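Local coordinates for oxidoreductase (Azotobacter vinelandii, PDB 7D5M), which binds NAD+ and, as a homologue of inositol dehydrogenase, probably catalyses the NAD-dependent oxidation of a sugar or polyol, at residues Cys113-Cys118 and Gly207-Tyr212; Leu117-Glu122 and Ala197-Val202. All coordinates share one frame; numbering follows the deposited sequence.

Both contacts tie the loop that leaves strand 110-113 of the parallel Rossmann sheet to the second, C-terminal alpha/beta domain. Along the chain the loop comes first: residues 113-118 serve interaction 1, and 117-122, which runs into helix 121-133, serves interaction 2. Their partners follow in reverse order, 197-202 for interaction 2 and 207-212 on helix 202-217 for interaction 1, and the two partner segments are joined by the first turn of that helix, where Gly-207 N lies 2.9 Å from Val-202 O, a probable hydrogen bond. The contact centres are about 10 Å apart. Interaction 1 is buried beside the nicotinamide, interaction 2 farther out; both join the two domains at the NAD cleft.

Interaction 1. Residues Cys113-Cys118 and Gly207-Tyr212; sequences CEKPLC and GTHPLY. With NAD (nicotinamide-adenine-dinucleotide), chain B.
Lys-115 sets CD over one face of the His-209 imidazole, the two side chains crossing at about a right angle. CD does most of the touching, 3.3 Å from His-209 NE2. With CG placed between the backbone N and the carbonyl carbon (chi1 58°) and further bends at chi3 and chi4, the lysine passes on to Thr-208, where CE meets OG1 at 3.6 Å. The polar ends bond to backbone carbonyls of helix 202-217: Lys-115 NZ to that of Asp-205, and Thr-208 OG1 to that of Gly-204. The imidazole also touches the cofactor, its NE2 3.3 Å from the obliquely placed N7N of the carboxamide, while O7N lies at the ring edge, in plane. On the Rossmann side Glu-114 bends at chi2 to set OE1 3.1 Å from C2N of the nicotinamide. Glu-114 OE1 accepts a bent bond (134°) from Lys-115 N at 2.9 Å on its anti lone pair; bonds of OE1 to Thr-141 OG1 and OE2 to His-29 help position the carboxylate. A Glu-Lys-Pro sequence with a cis peptide before Pro-116, a lysine beside the nicotinamide and a histidine on the facing helix are features of the active-site cleft of the Gfo/Idh/MocA family.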
# COMPACT_ATOMS: atom_id res chain seq x y z
N CYS A 113 7.39 6.98 34.82
CA CYS A 113 7.83 5.58 35.00
C CYS A 113 7.65 4.83 33.69
O CYS A 113 6.58 4.91 33.07
CB CYS A 113 7.08 4.88 36.13
SG CYS A 113 7.79 3.25 36.52
N GLU A 114 8.70 4.15 33.26
CA GLU A 114 8.64 3.26 32.09
C GLU A 114 7.64 2.14 32.36
O GLU A 114 7.51 1.71 33.53
CB GLU A 114 10.01 2.71 31.75
CG GLU A 114 10.65 3.44 30.61
CD GLU A 114 9.78 3.55 29.37
OE1 GLU A 114 8.64 3.02 29.36
OE2 GLU A 114 10.25 4.17 28.43
N LYS A 115 6.92 1.72 31.33
CA LYS A 115 5.99 0.57 31.44
C LYS A 115 6.84 -0.69 31.57
O LYS A 115 7.92 -0.77 30.99
CB LYS A 115 5.03 0.54 30.26
CG LYS A 115 5.70 0.47 28.89
CD LYS A 115 4.87 -0.24 27.86
CE LYS A 115 5.25 -1.70 27.67
NZ LYS A 115 6.67 -1.83 27.26
N PRO A 116 6.45 -1.68 32.41
CA PRO A 116 5.27 -1.58 33.26
C PRO A 116 5.60 -0.92 34.60
O PRO A 116 6.74 -0.90 35.01
CB PRO A 116 4.91 -3.06 33.45
CG PRO A 116 6.26 -3.73 33.57
CD PRO A 116 7.17 -2.94 32.64
N LEU A 117 4.57 -0.40 35.25
CA LEU A 117 4.67 0.18 36.61
C LEU A 117 5.43 -0.79 37.52
O LEU A 117 6.27 -0.34 38.31
CB LEU A 117 3.25 0.41 37.11
CG LEU A 117 3.00 1.68 37.91
CD1 LEU A 117 3.63 2.91 37.25
CD2 LEU A 117 1.50 1.88 38.08
N CYS A 118 5.11 -2.08 37.43
CA CYS A 118 5.61 -3.13 38.36
C CYS A 118 5.06 -4.50 37.93
O CYS A 118 4.31 -4.55 36.93
CB CYS A 118 5.20 -2.80 39.78
SG CYS A 118 3.43 -2.44 39.93
N GLY A 207 1.99 -6.13 24.24
CA GLY A 207 0.51 -6.23 24.25
C GLY A 207 -0.14 -5.02 24.91
O GLY A 207 -1.22 -4.59 24.45
N THR A 208 0.47 -4.47 25.95
CA THR A 208 -0.12 -3.38 26.77
C THR A 208 -0.13 -2.07 25.97
O THR A 208 -0.91 -1.17 26.34
CB THR A 208 0.61 -3.19 28.10
OG1 THR A 208 2.01 -3.15 27.85
CG2 THR A 208 0.29 -4.28 29.09
N HIS A 209 0.66 -1.94 24.91
CA HIS A 209 0.69 -0.69 24.10
C HIS A 209 -0.64 -0.49 23.38
O HIS A 209 -1.30 0.53 23.58
CB HIS A 209 1.90 -0.66 23.18
CG HIS A 209 3.13 -0.15 23.83
ND1 HIS A 209 3.20 1.10 24.42
CD2 HIS A 209 4.35 -0.71 23.97
CE1 HIS A 209 4.43 1.29 24.87
NE2 HIS A 209 5.16 0.19 24.63
N PRO A 210 -1.08 -1.39 22.46
CA PRO A 210 -2.35 -1.19 21.77
C PRO A 210 -3.55 -1.31 22.73
O PRO A 210 -4.56 -0.70 22.48
CB PRO A 210 -2.35 -2.26 20.67
CG PRO A 210 -1.38 -3.32 21.17
CD PRO A 210 -0.33 -2.55 21.95
N LEU A 211 -3.40 -2.06 23.83
CA LEU A 211 -4.44 -2.10 24.90
C LEU A 211 -4.67 -0.67 25.41
O LEU A 211 -5.83 -0.22 25.46
CB LEU A 211 -4.02 -3.02 26.05
CG LEU A 211 -5.07 -3.13 27.16
CD1 LEU A 211 -6.16 -4.10 26.75
CD2 LEU A 211 -4.43 -3.54 28.47
N TYR A 212 -3.60 0.05 25.73
CA TYR A 212 -3.73 1.44 26.21
C TYR A 212 -4.36 2.32 25.12
O TYR A 212 -5.24 3.12 25.44
CB TYR A 212 -2.41 2.04 26.70
CG TYR A 212 -2.65 3.45 27.18
CD1 TYR A 212 -3.44 3.67 28.31
CD2 TYR A 212 -2.19 4.55 26.48
CE1 TYR A 212 -3.74 4.95 28.73
CE2 TYR A 212 -2.48 5.84 26.90
CZ TYR A 212 -3.25 6.04 28.03
OH TYR A 212 -3.54 7.30 28.48
PA NAD B . 18.12 -1.56 28.58
O1A NAD B . 18.61 -2.82 29.23
O2A NAD B . 18.41 -1.29 27.14
O5B NAD B . 18.62 -0.31 29.46
C5B NAD B . 18.71 -0.37 30.92
C4B NAD B . 19.49 0.84 31.38
O4B NAD B . 19.31 1.05 32.80
C3B NAD B . 21.01 0.75 31.18
O3B NAD B . 21.54 2.04 30.90
C2B NAD B . 21.47 0.22 32.54
O2B NAD B . 22.83 0.46 32.84
C1B NAD B . 20.56 1.04 33.44
N9A NAD B . 20.36 0.49 34.78
C8A NAD B . 20.06 -0.80 35.09
N7A NAD B . 19.86 -1.00 36.37
C5A NAD B . 20.03 0.26 36.94
C6A NAD B . 19.93 0.71 38.27
N6A NAD B . 19.61 -0.08 39.30
N1A NAD B . 20.15 2.03 38.50
C2A NAD B . 20.47 2.81 37.45
N3A NAD B . 20.57 2.50 36.16
C4A NAD B . 20.34 1.19 35.97
O3 NAD B . 16.52 -1.46 28.76
PN NAD B . 15.43 -0.67 27.85
O1N NAD B . 15.05 -1.51 26.66
O2N NAD B . 15.94 0.72 27.60
O5D NAD B . 14.16 -0.62 28.82
C5D NAD B . 14.20 0.04 30.09
C4D NAD B . 12.77 0.20 30.52
O4D NAD B . 12.05 0.93 29.49
C3D NAD B . 12.01 -1.12 30.69
O3D NAD B . 11.09 -1.00 31.76
C2D NAD B . 11.30 -1.30 29.35
O2D NAD B . 10.12 -2.09 29.43
C1D NAD B . 10.95 0.16 29.03
N1N NAD B . 10.75 0.45 27.58
C2N NAD B . 9.60 1.10 27.18
C3N NAD B . 9.35 1.35 25.83
C7N NAD B . 8.16 2.21 25.48
O7N NAD B . 7.62 2.86 26.38
N7N NAD B . 7.77 2.24 24.21
C4N NAD B . 10.22 0.81 24.87
C5N NAD B . 11.37 0.13 25.30
C6N NAD B . 11.68 0.10 26.64

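Interaction 2. Residues Leu117-Glu122 and Ala197-Val202; sequences LCFTLE and AGPSYV
The ring of Phe-119 packs against the backbone of Ala-197 and Gly-198, bridging two loops of the Gfo/Idh/MocA two-domain fold: one links the Rossmann strand 110-113 to helix 121-133, the other joins helices 194-197 and 202-217 of the C-terminal domain. The tight part is a CH-pi contact. Gly-198 CA sits 3.4 Å from the centroid of the Phe-119 ring and only 5° off its normal, so this CA is almost straight above the middle of one face. Gly-198 N lies over the same ring, 3.3 Å from Phe-119 CZ. Gly-198 is the first residue to leave helix 194-197, with a positive phi of 110°, a conformation that suits glycine; a CB there would run into Phe-119 CD1 and Pro-199 CD as well as the preceding carbonyl oxygen. Phe-119 turns CG anti to its carbonyl carbon (chi1 -69°), which sets CG beside its own backbone N and brings the ring against Gly-198, and the same side chain touches Asn-94 of the NAD site. With an alanine in place of the phenylalanine, Gly-198 CA would probably lose the ring it packs on, and a gap would be likely to open between the two loops beside Asn-94.

The other side is looser. Pro-199, partly exposed, brings CD no nearer than 4.1 Å to Phe-119 CB, and its CG rests 3.7 Å from Phe-119 O. Beyond it the segments diverge: Thr-120 caps helix 121-133 through its OG1, bonded to Glu-123 N, whereas Ser-200 OG binds Gly-204 N in the first turn of helix 202-217. Back at the ring, the closest approach of all is that of Ala-197 O, which stands obliquely to the ring, 3.0 Å from Phe-119 CE1.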
# COMPACT_ATOMS: atom_id res chain seq x y z
N LEU A 117 4.57 -0.40 35.25
CA LEU A 117 4.67 0.18 36.61
C LEU A 117 5.43 -0.79 37.52
O LEU A 117 6.27 -0.34 38.31
CB LEU A 117 3.25 0.41 37.11
CG LEU A 117 3.00 1.68 37.91
CD1 LEU A 117 3.63 2.91 37.25
CD2 LEU A 117 1.50 1.88 38.08
N CYS A 118 5.11 -2.08 37.43
CA CYS A 118 5.61 -3.13 38.36
C CYS A 118 5.06 -4.50 37.93
O CYS A 118 4.31 -4.55 36.93
CB CYS A 118 5.20 -2.80 39.78
SG CYS A 118 3.43 -2.44 39.93
N PHE A 119 5.43 -5.55 38.66
CA PHE A 119 5.13 -6.97 38.33
C PHE A 119 3.69 -7.34 38.73
O PHE A 119 3.04 -8.10 37.99
CB PHE A 119 6.08 -7.94 39.04
CG PHE A 119 7.52 -7.94 38.60
CD1 PHE A 119 7.95 -7.25 37.49
CD2 PHE A 119 8.46 -8.70 39.30
CE1 PHE A 119 9.28 -7.28 37.09
CE2 PHE A 119 9.79 -8.73 38.91
CZ PHE A 119 10.19 -8.02 37.80
N THR A 120 3.21 -6.88 39.90
CA THR A 120 1.94 -7.39 40.49
C THR A 120 0.93 -6.26 40.68
O THR A 120 1.33 -5.12 40.93
CB THR A 120 2.15 -8.12 41.82
OG1 THR A 120 2.41 -7.16 42.85
CG2 THR A 120 3.26 -9.14 41.78
N LEU A 121 -0.35 -6.61 40.60
CA LEU A 121 -1.47 -5.67 40.83
C LEU A 121 -1.38 -5.12 42.26
O LEU A 121 -1.64 -3.92 42.45
CB LEU A 121 -2.79 -6.39 40.56
CG LEU A 121 -4.06 -5.56 40.72
CD1 LEU A 121 -4.01 -4.30 39.87
CD2 LEU A 121 -5.29 -6.40 40.37
N GLU A 122 -1.01 -5.95 43.23
CA GLU A 122 -0.97 -5.50 44.65
C GLU A 122 0.09 -4.38 44.78
O GLU A 122 -0.20 -3.36 45.43
CB GLU A 122 -0.77 -6.69 45.60
CG GLU A 122 -0.61 -6.27 47.05
CD GLU A 122 -0.94 -7.33 48.10
OE1 GLU A 122 0.01 -7.82 48.76
OE2 GLU A 122 -2.14 -7.64 48.28
N ALA A 197 12.22 -9.41 34.84
CA ALA A 197 11.16 -8.97 33.90
C ALA A 197 9.78 -9.11 34.55
O ALA A 197 8.93 -8.21 34.30
CB ALA A 197 11.23 -9.76 32.62
N GLY A 198 9.56 -10.18 35.32
CA GLY A 198 8.30 -10.47 36.02
C GLY A 198 7.56 -11.65 35.41
O GLY A 198 8.19 -12.58 34.90
N PRO A 199 6.21 -11.66 35.47
CA PRO A 199 5.41 -12.83 35.12
C PRO A 199 5.16 -13.07 33.63
O PRO A 199 4.63 -14.12 33.26
CB PRO A 199 4.05 -12.55 35.80
CG PRO A 199 3.96 -11.04 35.91
CD PRO A 199 5.39 -10.54 35.96
N SER A 200 5.50 -12.10 32.79
CA SER A 200 5.23 -12.22 31.33
C SER A 200 6.37 -11.59 30.54
O SER A 200 7.12 -10.76 31.09
CB SER A 200 3.89 -11.63 31.00
OG SER A 200 4.01 -10.36 30.39
N TYR A 201 6.48 -11.97 29.27
CA TYR A 201 7.35 -11.25 28.31
C TYR A 201 6.44 -10.41 27.40
O TYR A 201 6.18 -9.25 27.76
CB TYR A 201 8.34 -12.18 27.61
CG TYR A 201 9.02 -11.49 26.45
CD1 TYR A 201 9.26 -10.13 26.48
CD2 TYR A 201 9.39 -12.19 25.31
CE1 TYR A 201 9.84 -9.47 25.41
CE2 TYR A 201 9.99 -11.55 24.24
CZ TYR A 201 10.21 -10.18 24.29
OH TYR A 201 10.77 -9.54 23.22
N VAL A 202 5.94 -10.94 26.28
CA VAL A 202 5.31 -10.07 25.23
C VAL A 202 3.99 -9.45 25.71
O VAL A 202 3.66 -8.36 25.21
CB VAL A 202 5.15 -10.76 23.86
CG1 VAL A 202 6.52 -11.03 23.25
CG2 VAL A 202 4.29 -12.01 23.91